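Local coordinates for BT_2262 (uncharacterised lipoprotein) (PDB 5FQ8), which is of unknown function but, as a lipoprotein with a bacterial surface Ig-like domain, probably sits membrane-anchored at the cell envelope within a multi-protein assembly, at residues Q31-P36 and G55-N60; G63-V68 and V85-N90; F124-G129 and V154-L159; S134-G139 and L194-A199; G148-M153 and Y171-G176. One frame throughout, in Å; residues are numbered along the deposited sequence.

In the fold
Interactions 1 and 2 lie in the N-terminal Ig-like part, interactions 3, 4 and 5 in the C-terminal domain. The loops of interaction 1 rest on the hairpin of interaction 2, their centres about 8 Å apart, with Phe33 on Val85. Interaction 2 also reaches the C-terminal domain: Tyr86 and Val87 pack against Phe124 of interaction 3, centres about 14 Å apart. Interactions 3 and 4 meet through the rings of Phe157 and Phe136, and interaction 5 is nested in the loop closed by interaction 4, where Phe136 N probably donates a hydrogen bond to Met153 O. Interactions 1 and 5, about 27 Å apart between centres, lie on opposite sides of the chain's centre.

Interaction 1: residues Q31-P36 and G55-N60; sequences QPFVEP and GSVDVN
Phe33 and Val57 hold CG and CG1, respectively, anti to the backbone N (chi1 166° and 177°), whereas Val59 turns CG1 anti to its carbonyl carbon (chi1 -64°) and places CG2 in the crowded position between N and C. With these torsions Val59 offers CG1 to the other loop. Val59 CG1 approaches the backbone on either side of Pro32, 3.3 Å from Gln31 O and 4.0 Å from Phe33 N. Val59 CG1 also lies 4.2 Å from Phe33 CB, so one methyl touches both backbone and side chain. Val57 works on the same aromatic residue: Val57 CG1 is 4.2 Å from Phe33 CB, while Val57 CG2 lies over one face of the phenyl ring. No hydrogen bond crosses between 31-36 and 55-60, but Val59 is tied by its backbone to Gly30, which links the two loops at that end. Phe33 also packs on Leu27, Leu67 and Val85, and Glu35 forms a salt bridge with Arg83. The contact thus joins the loop after strand 24-27 to the loop before strand 63-72, and the two pack over strands 24-27, 63-72 and 78-87 at the surface of the Ig-like domain.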
# COMPACT_ATOMS: atom_id res chain seq x y z
N GLN G 31 -1.73 76.10 20.49
CA GLN G 31 -1.83 75.57 19.14
C GLN G 31 -3.05 74.66 19.05
O GLN G 31 -3.18 73.74 19.86
CB GLN G 31 -0.56 74.81 18.78
CG GLN G 31 -0.11 75.03 17.34
CD GLN G 31 0.35 76.46 17.07
OE1 GLN G 31 -0.39 77.42 17.24
NE2 GLN G 31 1.60 76.59 16.63
N PRO G 32 -3.96 74.90 18.11
CA PRO G 32 -5.20 74.12 18.07
C PRO G 32 -4.93 72.66 17.79
O PRO G 32 -3.96 72.29 17.13
CB PRO G 32 -6.00 74.77 16.94
CG PRO G 32 -5.45 76.13 16.84
CD PRO G 32 -4.00 76.01 17.16
N PHE G 33 -5.82 71.81 18.30
CA PHE G 33 -5.75 70.38 18.06
C PHE G 33 -6.74 69.99 16.97
O PHE G 33 -7.95 70.15 17.14
CB PHE G 33 -6.05 69.58 19.33
CG PHE G 33 -6.33 68.13 19.06
CD1 PHE G 33 -5.29 67.26 18.80
CD2 PHE G 33 -7.62 67.64 19.06
CE1 PHE G 33 -5.54 65.93 18.56
CE2 PHE G 33 -7.87 66.31 18.81
CZ PHE G 33 -6.83 65.46 18.56
N VAL G 34 -6.21 69.47 15.87
CA VAL G 34 -7.01 69.05 14.74
C VAL G 34 -7.11 67.54 14.75
O VAL G 34 -6.09 66.85 14.78
CB VAL G 34 -6.41 69.55 13.41
CG1 VAL G 34 -7.33 69.20 12.26
CG2 VAL G 34 -6.15 71.03 13.48
N GLU G 35 -8.33 67.03 14.70
CA GLU G 35 -8.58 65.60 14.72
C GLU G 35 -7.91 64.93 13.53
O GLU G 35 -8.31 65.16 12.39
CB GLU G 35 -10.09 65.35 14.72
CG GLU G 35 -10.48 63.89 14.58
CD GLU G 35 -9.86 63.02 15.63
OE1 GLU G 35 -9.93 63.36 16.82
OE2 GLU G 35 -9.28 61.98 15.26
N PRO G 36 -6.91 64.08 13.76
CA PRO G 36 -6.24 63.41 12.63
C PRO G 36 -7.15 62.53 11.80
O PRO G 36 -6.91 62.39 10.59
CB PRO G 36 -5.15 62.59 13.32
CG PRO G 36 -4.91 63.28 14.61
CD PRO G 36 -6.24 63.80 15.04
N GLY G 55 -13.04 62.31 26.41
CA GLY G 55 -11.88 63.13 26.71
C GLY G 55 -11.93 64.46 26.00
O GLY G 55 -12.72 64.68 25.08
N SER G 56 -11.07 65.37 26.45
CA SER G 56 -10.95 66.67 25.80
C SER G 56 -9.52 67.16 25.93
O SER G 56 -8.80 66.82 26.87
CB SER G 56 -11.88 67.72 26.40
OG SER G 56 -11.51 69.02 25.95
N VAL G 57 -9.11 67.98 24.96
CA VAL G 57 -7.76 68.51 24.90
C VAL G 57 -7.86 70.00 25.17
O VAL G 57 -8.38 70.76 24.35
CB VAL G 57 -7.11 68.24 23.54
CG1 VAL G 57 -5.75 68.87 23.49
CG2 VAL G 57 -7.01 66.75 23.30
N ASP G 58 -7.34 70.42 26.32
CA ASP G 58 -7.31 71.83 26.68
C ASP G 58 -5.98 72.39 26.20
O ASP G 58 -4.96 72.27 26.88
CB ASP G 58 -7.49 72.01 28.18
CG ASP G 58 -7.65 73.45 28.58
OD1 ASP G 58 -7.75 74.31 27.68
OD2 ASP G 58 -7.69 73.71 29.80
N VAL G 59 -5.98 72.98 25.01
CA VAL G 59 -4.72 73.44 24.44
C VAL G 59 -4.15 74.62 25.22
O VAL G 59 -2.95 74.90 25.11
CB VAL G 59 -4.90 73.81 22.96
CG1 VAL G 59 -5.27 72.58 22.17
CG2 VAL G 59 -5.97 74.87 22.81
N ASN G 60 -4.97 75.31 26.01
CA ASN G 60 -4.52 76.47 26.76
C ASN G 60 -4.09 76.12 28.18
O ASN G 60 -3.89 77.03 28.99
CB ASN G 60 -5.61 77.53 26.80
CG ASN G 60 -5.80 78.22 25.47
OD1 ASN G 60 -6.81 78.03 24.80
ND2 ASN G 60 -4.83 79.04 25.08

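Interaction 2: residues G63-V68 and V85-N90; sequences GIYNLV and VYVADN
Three backbone hydrogen bonds join segments 63-68 and 85-90, parts of the beta hairpin that strands 63-72 and 78-87 form in the Ig-like domain. Tyr65 and Val85 are an antiparallel hydrogen-bonded pair that exchanges two of them: Tyr65 N gives to Val85 O at 2.9 Å, and Val85 N returns a straighter bond to Tyr65 O at 2.8 Å. The third runs from Val87 N to Gly63 O at 3.1 Å. All three donors approach nearly along the C=O axis. Between them Ile64 and Tyr86 make a non-hydrogen-bonded pair.

The apolar contacts divide between the two faces of the sheet. On one, Ile64 and Tyr86 lie side by side and point the same way; Tyr86 CG and Ile64 CG1 are each anti to their own carbonyl carbon (chi1 -55° and -52°). Ile64 CG2 comes to 3.7 Å from Tyr86 CE2, and Ile64 CG1 lies 3.8 Å from Tyr86 CD2. On the other face, Tyr65 crosses Val87 obliquely, and the ring edge at Tyr65 CE2 meets Val87 CG2 at 3.6 Å. Further along, Leu67 CD1 touches Val85 CG2 at 4.0 Å. The Tyr65 hydroxyl is hydrogen-bonded to Thr61 O in the loop before the strand.

Between the two segments, polar pairing is therefore confined to the backbone, and the side chains give each face its own apolar surface: Val85 and Leu67 meet Phe33 and Val57 of the loops that lie over this face, while Ile64 and Tyr86 pack against Phe124 and Val122 of the C-terminal domain.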
# COMPACT_ATOMS: atom_id res chain seq x y z
N GLY G 63 -0.29 69.94 29.96
CA GLY G 63 -0.53 68.68 30.63
C GLY G 63 -0.69 67.55 29.64
O GLY G 63 -0.33 67.67 28.47
N ILE G 64 -1.25 66.45 30.13
CA ILE G 64 -1.49 65.24 29.34
C ILE G 64 -2.99 65.05 29.20
O ILE G 64 -3.72 65.01 30.20
CB ILE G 64 -0.84 64.01 29.98
CG1 ILE G 64 0.63 64.26 30.27
CG2 ILE G 64 -0.99 62.82 29.07
CD1 ILE G 64 1.32 63.07 30.89
N TYR G 65 -3.44 64.89 27.96
CA TYR G 65 -4.85 64.70 27.65
C TYR G 65 -5.01 63.41 26.87
O TYR G 65 -4.36 63.23 25.84
CB TYR G 65 -5.39 65.89 26.86
CG TYR G 65 -5.36 67.17 27.63
CD1 TYR G 65 -6.37 67.49 28.53
CD2 TYR G 65 -4.32 68.06 27.49
CE1 TYR G 65 -6.34 68.66 29.25
CE2 TYR G 65 -4.28 69.24 28.21
CZ TYR G 65 -5.29 69.53 29.09
OH TYR G 65 -5.25 70.70 29.80
N ASN G 66 -5.85 62.52 27.38
CA ASN G 66 -6.15 61.25 26.73
C ASN G 66 -7.54 61.29 26.10
O ASN G 66 -8.51 61.68 26.76
CB ASN G 66 -6.08 60.09 27.73
CG ASN G 66 -4.68 59.83 28.21
OD1 ASN G 66 -3.98 59.00 27.65
ND2 ASN G 66 -4.27 60.53 29.25
N LEU G 67 -7.62 60.88 24.84
CA LEU G 67 -8.88 60.76 24.12
C LEU G 67 -9.11 59.29 23.80
O LEU G 67 -8.20 58.62 23.32
CB LEU G 67 -8.86 61.58 22.85
CG LEU G 67 -8.55 63.06 22.95
CD1 LEU G 67 -7.72 63.48 21.76
CD2 LEU G 67 -9.82 63.86 23.00
N VAL G 68 -10.32 58.81 24.07
CA VAL G 68 -10.67 57.42 23.82
C VAL G 68 -11.70 57.37 22.70
O VAL G 68 -12.76 57.99 22.80
CB VAL G 68 -11.20 56.73 25.08
CG1 VAL G 68 -11.72 55.35 24.74
CG2 VAL G 68 -10.09 56.61 26.08
N VAL G 85 -2.61 63.25 23.71
CA VAL G 85 -2.18 64.56 23.26
C VAL G 85 -1.48 65.26 24.41
O VAL G 85 -2.03 65.35 25.51
CB VAL G 85 -3.36 65.40 22.75
CG1 VAL G 85 -2.91 66.80 22.43
CG2 VAL G 85 -3.95 64.76 21.53
N TYR G 86 -0.27 65.77 24.15
CA TYR G 86 0.55 66.45 25.14
C TYR G 86 0.70 67.93 24.80
O TYR G 86 0.79 68.30 23.63
CB TYR G 86 1.94 65.82 25.24
CG TYR G 86 1.96 64.33 25.51
CD1 TYR G 86 1.89 63.42 24.47
CD2 TYR G 86 2.10 63.84 26.80
CE1 TYR G 86 1.93 62.06 24.70
CE2 TYR G 86 2.14 62.49 27.05
CZ TYR G 86 2.05 61.60 25.99
OH TYR G 86 2.10 60.25 26.23
N VAL G 87 0.75 68.77 25.83
CA VAL G 87 0.77 70.22 25.67
C VAL G 87 2.02 70.78 26.34
O VAL G 87 2.32 70.45 27.49
CB VAL G 87 -0.49 70.86 26.27
CG1 VAL G 87 -0.57 72.31 25.88
CG2 VAL G 87 -1.71 70.14 25.78
N ALA G 88 2.73 71.66 25.63
CA ALA G 88 3.97 72.24 26.13
C ALA G 88 3.68 73.45 27.01
O ALA G 88 2.53 73.75 27.34
CB ALA G 88 4.89 72.60 24.97
N ASP G 89 4.73 74.17 27.40
CA ASP G 89 4.61 75.28 28.33
C ASP G 89 4.76 76.65 27.67
O ASP G 89 4.52 77.66 28.35
CB ASP G 89 5.67 75.15 29.43
CG ASP G 89 5.49 76.18 30.55
OD1 ASP G 89 4.71 75.91 31.47
OD2 ASP G 89 6.14 77.24 30.48
N ASN G 90 5.16 76.69 26.39
CA ASN G 90 5.30 77.90 25.58
C ASN G 90 6.65 78.58 25.78
O ASN G 90 7.19 79.17 24.85
CB ASN G 90 4.16 78.91 25.85
CG ASN G 90 3.43 79.30 24.60
OD1 ASN G 90 3.57 78.67 23.55
ND2 ASN G 90 2.62 80.35 24.70

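Interaction 3: residues F124-G129 and V154-L159; sequences FQMEPG and VGKFEL
Strand 154-159 belongs to the large, curled antiparallel sheet of the C-terminal domain, and here it meets the connection of a beta hairpin, the one between strand 120-125 and strand 130-133, its neighbour in the sheet. Strand 130-133 pairs with 154-159, binding Gly155 through Ile133; Gly129, just before it, extends that pairing, and Met126 reaches over to Lys156.

Lys156 makes the first contact. Its CG stands anti to the carbonyl carbon, beside the backbone N (chi1 -42°), and the chain then runs extended until it bends at chi4. In this shape it crosses the Met126 side chain at about a right angle. Lys156 CD lies 3.9 Å from Met126 SD, and the ammonium end sits against the thioether, with Lys156 NZ 3.7 Å from Met126 SD. Met126 bends at chi3 so that its methyl also comes to the lysine tip.

Phe157 packs its ring on Leu95, Ile133 and Ile165. Glu158 is next, with CG anti to the backbone N (chi1 -177°) and the chain extended beyond it. Glu158 CG passes 3.7 Å from Gly129 O, and Glu158 CA makes a CH···O contact with Gly129 O at 3.2 Å.

Leu159 completes the grip. While its side chain packs on Ser93, its amide supplies the hydrogen bond that links the segments: Leu159 N gives to Gly129 O at 2.9 Å, the donor lying in the carbonyl plane and the N-H···O angle being 146°.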
# COMPACT_ATOMS: atom_id res chain seq x y z
N PHE G 124 8.05 66.67 26.91
CA PHE G 124 7.48 68.00 26.82
C PHE G 124 7.64 68.70 28.16
O PHE G 124 7.80 68.05 29.20
CB PHE G 124 5.99 67.98 26.41
CG PHE G 124 5.05 67.59 27.53
CD1 PHE G 124 4.74 66.26 27.76
CD2 PHE G 124 4.48 68.55 28.35
CE1 PHE G 124 3.89 65.90 28.78
CE2 PHE G 124 3.62 68.20 29.37
CZ PHE G 124 3.33 66.87 29.59
N GLN G 125 7.59 70.03 28.14
CA GLN G 125 7.78 70.81 29.36
C GLN G 125 6.44 71.29 29.90
O GLN G 125 5.64 71.87 29.17
CB GLN G 125 8.71 72.00 29.11
CG GLN G 125 8.33 72.92 27.98
CD GLN G 125 8.85 74.34 28.16
OE1 GLN G 125 9.64 74.62 29.07
NE2 GLN G 125 8.40 75.25 27.31
N MET G 126 6.22 71.04 31.18
CA MET G 126 5.01 71.48 31.88
C MET G 126 5.24 72.72 32.72
O MET G 126 4.27 73.31 33.20
CB MET G 126 4.49 70.35 32.77
CG MET G 126 5.27 69.05 32.62
SD MET G 126 5.30 68.04 34.10
CE MET G 126 3.55 67.86 34.43
N GLU G 127 6.50 73.11 32.91
CA GLU G 127 6.94 74.26 33.68
C GLU G 127 8.25 74.72 33.06
O GLU G 127 9.01 73.89 32.55
CB GLU G 127 7.15 73.91 35.16
CG GLU G 127 5.88 73.78 35.98
CD GLU G 127 5.33 75.12 36.44
OE1 GLU G 127 5.62 76.15 35.79
OE2 GLU G 127 4.61 75.15 37.46
N PRO G 128 8.55 76.03 33.09
CA PRO G 128 9.63 76.55 32.24
C PRO G 128 10.95 75.83 32.44
O PRO G 128 11.83 75.89 31.59
CB PRO G 128 9.73 78.02 32.67
CG PRO G 128 8.40 78.32 33.27
CD PRO G 128 8.00 77.07 33.97
N GLY G 129 11.08 75.13 33.56
CA GLY G 129 12.28 74.36 33.81
C GLY G 129 12.06 72.86 33.79
O GLY G 129 12.98 72.10 33.47
N VAL G 154 8.36 56.55 33.79
CA VAL G 154 7.90 57.93 33.70
C VAL G 154 8.64 58.77 34.74
O VAL G 154 9.33 58.23 35.60
CB VAL G 154 6.38 58.03 33.88
CG1 VAL G 154 5.68 57.14 32.88
CG2 VAL G 154 5.99 57.63 35.28
N GLY G 155 8.50 60.08 34.66
CA GLY G 155 9.09 60.96 35.65
C GLY G 155 9.20 62.37 35.13
O GLY G 155 8.72 62.69 34.04
N LYS G 156 9.84 63.22 35.94
CA LYS G 156 10.08 64.61 35.58
C LYS G 156 11.56 64.93 35.74
O LYS G 156 12.29 64.26 36.49
CB LYS G 156 9.25 65.57 36.45
CG LYS G 156 7.82 65.13 36.67
CD LYS G 156 6.93 66.27 37.15
CE LYS G 156 5.62 65.74 37.72
NZ LYS G 156 4.43 66.57 37.37
N PHE G 157 12.01 65.96 35.03
CA PHE G 157 13.38 66.46 35.18
C PHE G 157 13.41 67.95 34.87
O PHE G 157 12.59 68.46 34.10
CB PHE G 157 14.36 65.68 34.29
CG PHE G 157 14.04 65.69 32.82
CD1 PHE G 157 14.30 66.80 32.04
CD2 PHE G 157 13.52 64.57 32.20
CE1 PHE G 157 14.04 66.81 30.70
CE2 PHE G 157 13.25 64.57 30.85
CZ PHE G 157 13.50 65.70 30.10
N GLU G 158 14.37 68.66 35.49
CA GLU G 158 14.44 70.12 35.46
C GLU G 158 15.75 70.58 34.81
O GLU G 158 16.81 70.47 35.42
CB GLU G 158 14.32 70.70 36.87
CG GLU G 158 14.33 72.22 36.92
CD GLU G 158 14.57 72.76 38.31
OE1 GLU G 158 14.01 72.20 39.28
OE2 GLU G 158 15.32 73.75 38.44
N LEU G 159 15.65 71.11 33.59
CA LEU G 159 16.84 71.46 32.81
C LEU G 159 17.65 72.56 33.47
O LEU G 159 17.13 73.65 33.74
CB LEU G 159 16.41 71.89 31.41
CG LEU G 159 17.50 72.28 30.42
CD1 LEU G 159 18.28 71.06 30.02
CD2 LEU G 159 16.87 72.92 29.21

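Interaction 4: residues S134-G139 and L194-A199; sequences SDFLGG and LKWTVA
The residues from Asp135 to Gly138 form a type I beta turn shortly after strand 130-133; Ser134, just before the turn, is backbone-bonded to Val122 of strand 120-125. Asp135 organises the turn from its first position. Asp135 OD1 accepts from Leu137 N at 3.0 Å, an Asx turn, with the donor standing above the carboxylate plane. The same oxygen takes a second bond from Met153 N, and Asp135 OD2 receives a weak one from Gly139 N.

Phe136 carries the contact with strand 193-200 through two groups. Its carbonyl faces the indole: Trp196 NE1 donates to Phe136 O at 2.6 Å, in the carbonyl plane and on a lone pair, although the oxygen is somewhat tilted out of the indole plane and the N-H···O angle is 143°. Its ring stands across the same indole in a T-shaped (edge-to-face) stack. The Phe136 edge points at one face of Trp196, with Phe136 CD1 4.0 Å from Trp196 CE2 and the planes at 82°. Trp196 presents this face and its N-H together because CG occupies the crowded position between the backbone N and carbonyl carbon (chi1 65°).

Leu137 adds an apolar touch. Leu137 CD2 reaches Val198 CG1 at 3.8 Å, the two side chains crossing at about a right angle.

The turn and the indole are buried together, Asp135 and Trp196 on Ile121, Phe136 and Trp196 on Met182, and Trp196 also on Ile208. Within this buried setting the indole N-H and a turn carbonyl satisfy each other, and the bond and the ring stack together fix the rotation of the tryptophan.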
# COMPACT_ATOMS: atom_id res chain seq x y z
N SER G 134 8.32 60.30 29.12
CA SER G 134 7.46 59.13 29.15
C SER G 134 8.22 57.84 29.43
O SER G 134 7.60 56.86 29.86
CB SER G 134 6.72 58.99 27.83
OG SER G 134 7.65 58.84 26.77
N ASP G 135 9.53 57.82 29.20
CA ASP G 135 10.31 56.60 29.45
C ASP G 135 11.78 56.99 29.54
O ASP G 135 12.42 57.25 28.51
CB ASP G 135 10.06 55.57 28.35
CG ASP G 135 10.49 54.18 28.76
OD1 ASP G 135 11.11 54.04 29.83
OD2 ASP G 135 10.19 53.23 28.01
N PHE G 136 12.31 57.02 30.76
CA PHE G 136 13.74 57.22 30.93
C PHE G 136 14.57 56.09 30.35
O PHE G 136 15.78 56.26 30.20
CB PHE G 136 14.09 57.35 32.41
CG PHE G 136 14.16 58.76 32.90
CD1 PHE G 136 15.08 59.64 32.38
CD2 PHE G 136 13.33 59.19 33.92
CE1 PHE G 136 15.15 60.93 32.84
CE2 PHE G 136 13.40 60.47 34.39
CZ PHE G 136 14.31 61.35 33.85
N LEU G 137 13.96 54.95 30.06
CA LEU G 137 14.70 53.79 29.59
C LEU G 137 14.68 53.65 28.08
O LEU G 137 15.11 52.62 27.56
CB LEU G 137 14.15 52.51 30.22
CG LEU G 137 14.02 52.41 31.74
CD1 LEU G 137 13.46 51.06 32.13
CD2 LEU G 137 15.35 52.65 32.43
N GLY G 138 14.20 54.66 27.36
CA GLY G 138 14.21 54.58 25.91
C GLY G 138 13.48 53.39 25.35
O GLY G 138 13.75 52.98 24.22
N GLY G 139 12.57 52.81 26.12
CA GLY G 139 11.80 51.67 25.66
C GLY G 139 12.53 50.35 25.74
O GLY G 139 12.35 49.51 24.86
N LEU G 194 19.81 64.62 23.65
CA LEU G 194 20.06 64.59 25.08
C LEU G 194 20.59 63.21 25.45
O LEU G 194 20.07 62.19 25.00
CB LEU G 194 18.81 64.92 25.88
CG LEU G 194 19.06 65.49 27.28
CD1 LEU G 194 17.94 66.41 27.69
CD2 LEU G 194 19.20 64.39 28.29
N LYS G 195 21.64 63.20 26.27
CA LYS G 195 22.27 61.98 26.73
C LYS G 195 21.87 61.71 28.17
O LYS G 195 21.69 62.65 28.96
CB LYS G 195 23.80 62.08 26.66
CG LYS G 195 24.39 63.20 27.51
CD LYS G 195 25.74 62.87 28.15
CE LYS G 195 26.87 62.81 27.14
NZ LYS G 195 27.06 61.44 26.61
N TRP G 196 21.73 60.44 28.52
CA TRP G 196 21.68 60.07 29.92
C TRP G 196 22.02 58.60 30.05
O TRP G 196 21.80 57.81 29.13
CB TRP G 196 20.32 60.39 30.56
CG TRP G 196 19.12 59.63 30.04
CD1 TRP G 196 18.80 58.33 30.28
CD2 TRP G 196 18.05 60.16 29.25
NE1 TRP G 196 17.63 58.01 29.66
CE2 TRP G 196 17.15 59.11 29.01
CE3 TRP G 196 17.79 61.41 28.69
CZ2 TRP G 196 16.00 59.28 28.25
CZ3 TRP G 196 16.65 61.58 27.93
CH2 TRP G 196 15.77 60.52 27.72
N THR G 197 22.60 58.26 31.19
CA THR G 197 22.72 56.88 31.63
C THR G 197 21.99 56.78 32.95
O THR G 197 22.15 57.64 33.82
CB THR G 197 24.18 56.45 31.79
OG1 THR G 197 24.81 57.29 32.77
CG2 THR G 197 24.92 56.56 30.48
N VAL G 198 21.16 55.75 33.09
CA VAL G 198 20.32 55.58 34.27
C VAL G 198 20.54 54.17 34.79
O VAL G 198 20.70 53.22 34.01
CB VAL G 198 18.84 55.86 33.94
CG1 VAL G 198 18.35 54.95 32.84
CG2 VAL G 198 17.99 55.73 35.19
N ALA G 199 20.57 54.03 36.12
CA ALA G 199 20.83 52.77 36.79
C ALA G 199 19.54 52.26 37.44
O ALA G 199 18.86 53.02 38.14
CB ALA G 199 21.93 52.91 37.83

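Interaction 5: residues G148-M153 and Y171-G176; sequences GPDYAM and YVAGWG
Two irregular loops meet beyond the end of the antiparallel pair 154-159 and 165-171 in the C-terminal beta domain, and a T-shaped (edge-to-face) stack of Tyr151 on Trp175 carries much of their contact. Tyr151 holds CG anti to its carbonyl carbon, beside the backbone N (chi1 -57°), which swings the ring edge to the other loop. Trp175 lays its indole across that edge with a chi1 of -97°. Tyr151 CE2 lies above the centre of the indole, 3.9 Å from Trp175 CE2, while Tyr151 CD2 reaches Trp175 CE3 at the same separation. The planes stand at 81°. Tyr141 adds a second edge-to-face partner to Trp175, and the backbone of another protein chain of the assembly packs on the indole and makes a weak hydrogen bond with its NE1.

Val172 uses both branches. At its first torsion CG1 is anti to the backbone N, and Val172 CG1 rests 3.7 Å from Asp150 O and 4.1 Å from Tyr151 CA. The other methyl is anti to the carbonyl carbon, and Val172 CG2 touches Met153 CB at 3.6 Å. Met153, with CG anti to its own backbone N and the next torsion also extended, crosses the valine at about a right angle and sends its far end away, to Phe136, Met179 and Val198.

The segment 148-153 keeps its compact shape through local bonds, such as Ala152 N to Pro149 O at 2.9 Å. On the surface, the Ala173 methyl closes against the aspartate, with Ala173 CB 4.2 Å from Asp150 OD1.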
# COMPACT_ATOMS: atom_id res chain seq x y z
N GLY G 148 4.80 46.64 27.48
CA GLY G 148 3.70 47.56 27.64
C GLY G 148 4.12 48.88 28.25
O GLY G 148 5.24 49.03 28.74
N PRO G 149 3.22 49.86 28.25
CA PRO G 149 3.57 51.16 28.83
C PRO G 149 3.78 51.10 30.33
O PRO G 149 4.56 51.90 30.86
CB PRO G 149 2.36 52.05 28.49
CG PRO G 149 1.57 51.28 27.48
CD PRO G 149 1.83 49.84 27.77
N ASP G 150 3.11 50.18 31.02
CA ASP G 150 3.31 50.05 32.46
C ASP G 150 4.78 49.87 32.78
O ASP G 150 5.27 50.37 33.80
CB ASP G 150 2.49 48.89 33.01
CG ASP G 150 1.04 49.22 33.15
OD1 ASP G 150 0.74 50.40 33.38
OD2 ASP G 150 0.20 48.31 33.04
N TYR G 151 5.50 49.20 31.90
CA TYR G 151 6.94 49.01 32.09
C TYR G 151 7.75 50.07 31.37
O TYR G 151 8.77 49.77 30.75
CB TYR G 151 7.33 47.61 31.65
CG TYR G 151 6.57 46.53 32.39
CD1 TYR G 151 5.29 46.15 31.98
CD2 TYR G 151 7.11 45.91 33.50
CE1 TYR G 151 4.59 45.18 32.64
CE2 TYR G 151 6.41 44.93 34.17
CZ TYR G 151 5.15 44.57 33.74
OH TYR G 151 4.44 43.60 34.40
N ALA G 152 7.29 51.31 31.43
CA ALA G 152 8.06 52.48 31.01
C ALA G 152 8.31 53.34 32.24
O ALA G 152 7.47 53.41 33.13
CB ALA G 152 7.31 53.28 29.95
N MET G 153 9.47 53.99 32.28
CA MET G 153 9.89 54.71 33.48
C MET G 153 9.55 56.18 33.34
O MET G 153 10.35 56.98 32.85
CB MET G 153 11.38 54.50 33.73
CG MET G 153 11.85 55.09 35.04
SD MET G 153 13.55 54.66 35.38
CE MET G 153 14.20 56.29 35.66
N TYR G 171 9.17 56.64 38.11
CA TYR G 171 8.30 55.58 38.59
C TYR G 171 8.00 54.60 37.47
O TYR G 171 7.61 55.01 36.38
CB TYR G 171 7.00 56.16 39.15
CG TYR G 171 6.11 55.14 39.80
CD1 TYR G 171 6.42 54.63 41.05
CD2 TYR G 171 4.96 54.69 39.17
CE1 TYR G 171 5.62 53.70 41.66
CE2 TYR G 171 4.15 53.76 39.77
CZ TYR G 171 4.48 53.27 41.02
OH TYR G 171 3.68 52.33 41.63
N VAL G 172 8.17 53.31 37.75
CA VAL G 172 7.79 52.23 36.84
C VAL G 172 6.62 51.49 37.47
O VAL G 172 6.78 50.81 38.49
CB VAL G 172 8.95 51.27 36.57
CG1 VAL G 172 8.47 50.11 35.73
CG2 VAL G 172 10.07 51.98 35.88
N ALA G 173 5.45 51.60 36.85
CA ALA G 173 4.30 50.88 37.36
C ALA G 173 4.44 49.40 37.06
O ALA G 173 4.88 49.00 35.98
CB ALA G 173 3.02 51.43 36.74
N GLY G 174 4.09 48.57 38.03
CA GLY G 174 4.10 47.14 37.84
C GLY G 174 5.33 46.44 38.36
O GLY G 174 5.37 45.20 38.35
N TRP G 175 6.33 47.18 38.81
CA TRP G 175 7.50 46.57 39.42
C TRP G 175 7.85 47.17 40.77
O TRP G 175 8.64 46.57 41.50
CB TRP G 175 8.71 46.66 38.49
CG TRP G 175 8.95 45.42 37.69
CD1 TRP G 175 8.53 44.16 38.00
CD2 TRP G 175 9.65 45.31 36.45
NE1 TRP G 175 8.93 43.28 37.03
CE2 TRP G 175 9.62 43.96 36.07
CE3 TRP G 175 10.31 46.23 35.63
CZ2 TRP G 175 10.22 43.51 34.89
CZ3 TRP G 175 10.90 45.78 34.47
CH2 TRP G 175 10.85 44.43 34.11
N GLY G 176 7.29 48.32 41.13
CA GLY G 176 7.65 49.01 42.35
C GLY G 176 7.31 50.47 42.21
O GLY G 176 6.24 50.87 42.65